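Local structure of ubiquitin-activating enzyme E1-like (Saccharomyces cerevisiae, 3ONH) at residues Asp24-Ile29 against Ile74-Glu79. The protein is the SUMO E1 subunit Uba2, here its ubiquitin-fold domain, and with Aos1 activates SMT3 at the cost of ATP and forms a thioester with it. Residues are numbered along the deposited sequence; the frame is centred on the assembly and turned at random.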
ATOM      1  N   ASP A  24       4.048   9.017   2.084  1.00  8.92           N
ATOM      2  CA  ASP A  24       4.794   8.251   3.070  1.00 15.08           C
ATOM      3  C   ASP A  24       4.405   6.779   3.036  1.00 12.12           C
ATOM      4  O   ASP A  24       5.243   5.902   3.217  1.00 13.58           O
ATOM      5  CB  ASP A  24       4.599   8.835   4.470  1.00 13.35           C
ATOM      6  CG  ASP A  24       5.369  10.121   4.669  1.00  4.23           C
ATOM      7  OD1 ASP A  24       6.358  10.338   3.944  1.00 14.00           O
ATOM      8  OD2 ASP A  24       4.989  10.915   5.552  1.00 16.40           O
ATOM      9  N   PHE A  25       3.130   6.513   2.797  1.00 12.84           N
ATOM     10  CA  PHE A  25       2.649   5.142   2.746  1.00 11.57           C
ATOM     11  C   PHE A  25       3.312   4.396   1.598  1.00 12.19           C
ATOM     12  O   PHE A  25       3.708   3.234   1.736  1.00 12.36           O
ATOM     13  CB  PHE A  25       1.132   5.131   2.596  1.00 14.23           C
ATOM     14  CG  PHE A  25       0.495   3.827   2.982  1.00 25.48           C
ATOM     15  CD1 PHE A  25       0.632   3.329   4.266  1.00 18.74           C
ATOM     16  CD2 PHE A  25      -0.261   3.111   2.066  1.00 16.86           C
ATOM     17  CE1 PHE A  25       0.040   2.139   4.629  1.00 33.48           C
ATOM     18  CE2 PHE A  25      -0.855   1.914   2.424  1.00 32.63           C
ATOM     19  CZ  PHE A  25      -0.707   1.430   3.710  1.00 27.60           C
ATOM     20  N   VAL A  26       3.439   5.080   0.466  1.00 10.53           N
ATOM     21  CA  VAL A  26       4.066   4.513  -0.720  1.00  5.29           C
ATOM     22  C   VAL A  26       5.546   4.156  -0.530  1.00  6.64           C
ATOM     23  O   VAL A  26       5.995   3.072  -0.912  1.00 12.14           O
ATOM     24  CB  VAL A  26       3.932   5.471  -1.909  1.00  9.74           C
ATOM     25  CG1 VAL A  26       4.816   5.028  -3.044  1.00  7.54           C
ATOM     26  CG2 VAL A  26       2.480   5.546  -2.355  1.00  9.77           C
ATOM     27  N   VAL A  27       6.308   5.083   0.031  1.00  9.47           N
ATOM     28  CA  VAL A  27       7.699   4.831   0.372  1.00  8.37           C
ATOM     29  C   VAL A  27       7.821   3.616   1.293  1.00  7.87           C
ATOM     30  O   VAL A  27       8.647   2.730   1.061  1.00 13.14           O
ATOM     31  CB  VAL A  27       8.324   6.052   1.070  1.00 17.51           C
ATOM     32  CG1 VAL A  27       9.801   5.813   1.324  1.00 12.08           C
ATOM     33  CG2 VAL A  27       8.126   7.302   0.228  1.00 29.40           C
ATOM     34  N   LEU A  28       6.974   3.580   2.318  1.00 10.15           N
ATOM     35  CA  LEU A  28       6.954   2.513   3.315  1.00  8.44           C
ATOM     36  C   LEU A  28       6.795   1.144   2.675  1.00  8.65           C
ATOM     37  O   LEU A  28       7.538   0.212   2.968  1.00 13.68           O
ATOM     38  CB  LEU A  28       5.782   2.741   4.264  1.00  7.71           C
ATOM     39  CG  LEU A  28       5.899   2.334   5.732  1.00 19.37           C
ATOM     40  CD1 LEU A  28       4.515   2.298   6.351  1.00 31.93           C
ATOM     41  CD2 LEU A  28       6.582   0.992   5.886  1.00 23.85           C
ATOM     42  N   ILE A  29       5.798   1.012   1.812  1.00  9.56           N
ATOM     43  CA  ILE A  29       5.515  -0.278   1.205  1.00  5.63           C
ATOM     44  C   ILE A  29       6.592  -0.651   0.194  1.00  7.76           C
ATOM     45  O   ILE A  29       7.034  -1.797   0.124  1.00 10.03           O
ATOM     46  CB  ILE A  29       4.134  -0.280   0.548  1.00  6.65           C
ATOM     47  CG1 ILE A  29       3.063  -0.015   1.610  1.00  8.19           C
ATOM     48  CG2 ILE A  29       3.891  -1.601  -0.151  1.00  9.81           C
ATOM     49  CD1 ILE A  29       1.679   0.164   1.056  1.00 12.71           C
ATOM     50  N   ILE A  74      -5.673  -2.843  -0.642  1.00 12.66           N
ATOM     51  CA  ILE A  74      -4.807  -2.103  -1.545  1.00  9.04           C
ATOM     52  C   ILE A  74      -3.973  -3.066  -2.365  1.00  7.37           C
ATOM     53  O   ILE A  74      -3.449  -4.038  -1.836  1.00  9.34           O
ATOM     54  CB  ILE A  74      -3.870  -1.165  -0.766  1.00 10.61           C
ATOM     55  CG1 ILE A  74      -4.690  -0.127  -0.014  1.00 13.87           C
ATOM     56  CG2 ILE A  74      -2.908  -0.482  -1.706  1.00 45.90           C
ATOM     57  CD1 ILE A  74      -5.756   0.497  -0.854  1.00 24.29           C
ATOM     58  N   LEU A  75      -3.868  -2.806  -3.666  1.00 10.88           N
ATOM     59  CA  LEU A  75      -3.016  -3.601  -4.538  1.00 14.18           C
ATOM     60  C   LEU A  75      -1.804  -2.779  -4.959  1.00 17.04           C
ATOM     61  O   LEU A  75      -1.940  -1.733  -5.584  1.00  9.98           O
ATOM     62  CB  LEU A  75      -3.780  -4.074  -5.773  1.00  4.40           C
ATOM     63  CG  LEU A  75      -2.956  -4.886  -6.764  1.00  7.05           C
ATOM     64  CD1 LEU A  75      -2.664  -6.272  -6.212  1.00 12.75           C
ATOM     65  CD2 LEU A  75      -3.680  -4.988  -8.083  1.00 14.57           C
ATOM     66  N   PHE A  76      -0.618  -3.263  -4.622  1.00  7.11           N
ATOM     67  CA  PHE A  76       0.604  -2.505  -4.823  1.00  4.01           C
ATOM     68  C   PHE A  76       1.463  -3.234  -5.840  1.00  6.29           C
ATOM     69  O   PHE A  76       1.911  -4.349  -5.578  1.00  9.50           O
ATOM     70  CB  PHE A  76       1.344  -2.399  -3.494  1.00 11.44           C
ATOM     71  CG  PHE A  76       2.364  -1.306  -3.450  1.00  8.77           C
ATOM     72  CD1 PHE A  76       2.050  -0.070  -2.908  1.00 19.37           C
ATOM     73  CD2 PHE A  76       3.641  -1.516  -3.932  1.00 13.00           C
ATOM     74  CE1 PHE A  76       2.991   0.943  -2.854  1.00 10.66           C
ATOM     75  CE2 PHE A  76       4.585  -0.510  -3.882  1.00 10.91           C
ATOM     76  CZ  PHE A  76       4.261   0.723  -3.346  1.00 24.23           C
ATOM     77  N   SER A  77       1.684  -2.608  -6.993  1.00 10.20           N
ATOM     78  CA  SER A  77       2.318  -3.266  -8.123  1.00  9.24           C
ATOM     79  C   SER A  77       3.614  -2.616  -8.613  1.00  8.02           C
ATOM     80  O   SER A  77       3.849  -1.425  -8.414  1.00 13.52           O
ATOM     81  CB  SER A  77       1.343  -3.342  -9.299  1.00 13.50           C
ATOM     82  OG  SER A  77       0.174  -4.055  -8.955  1.00 11.34           O
ATOM     83  N   ASP A  78       4.428  -3.431  -9.282  1.00 12.02           N
ATOM     84  CA  ASP A  78       5.682  -3.014  -9.913  1.00 20.00           C
ATOM     85  C   ASP A  78       5.416  -2.546 -11.345  1.00 12.11           C
ATOM     86  O   ASP A  78       4.901  -3.302 -12.171  1.00 15.73           O
ATOM     87  CB  ASP A  78       6.669  -4.201  -9.883  1.00 14.70           C
ATOM     88  CG  ASP A  78       7.888  -4.014 -10.793  1.00 35.37           C
ATOM     89  OD1 ASP A  78       7.805  -3.294 -11.810  1.00 28.36           O
ATOM     90  OD2 ASP A  78       8.938  -4.625 -10.496  1.00 15.87           O
ATOM     91  N   GLU A  79       5.763  -1.301 -11.646  1.00 13.48           N
ATOM     92  CA  GLU A  79       5.441  -0.743 -12.959  1.00  7.08           C
ATOM     93  C   GLU A  79       6.667  -0.428 -13.802  1.00 29.43           C
ATOM     94  O   GLU A  79       6.549   0.097 -14.905  1.00 21.59           O
ATOM     95  CB  GLU A  79       4.575   0.512 -12.823  1.00 20.53           C
ATOM     96  CG  GLU A  79       3.218   0.270 -12.184  1.00 13.95           C
ATOM     97  CD  GLU A  79       2.316  -0.600 -13.040  1.00 18.98           C
ATOM     98  OE1 GLU A  79       2.555  -0.691 -14.262  1.00 18.24           O
ATOM     99  OE2 GLU A  79       1.361  -1.191 -12.493  1.00 20.64           O
TER
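With chi1 of -162° Phe76 sets CG opposite its backbone N, which swings the ring from strand 73-78 to helix 22-33, while Ile29 there (chi1 -61° for CG1) turns CG2 away from its N, aiming that methyl at the ring. CG2 of Ile29 sits over one face of Phe76, 3.5 Å from the ring centroid and 8° off the normal, a face-on CH-pi contact. CB and CD1 of Ile29 approach the CE1 and CD1 side of the ring, CB 3.8 Å from Phe76 CE1 and CD1 4.0 Å from Phe76 CD1. One helical turn earlier, the backbone O of Val26 comes obliquely to 3.8 Å from Phe76 CZ, with its CG1 also near. Tyr35, Ile39 and Ile89 also touch Phe76, while Val26 and Ile74 both rest on Leu41, so the contact belongs to the core between helix and mixed sheet of this ubiquitin-like fold. Replacing Phe76 by an alanine is likely to open a gap between helix and strand and leave the Ile29 methyl without its aromatic partner. With no hydrogen bond or salt bridge across the two segments, helix and strand meet here through dispersion and hydrophobic burial, Phe76 giving the largest share of the buried surface.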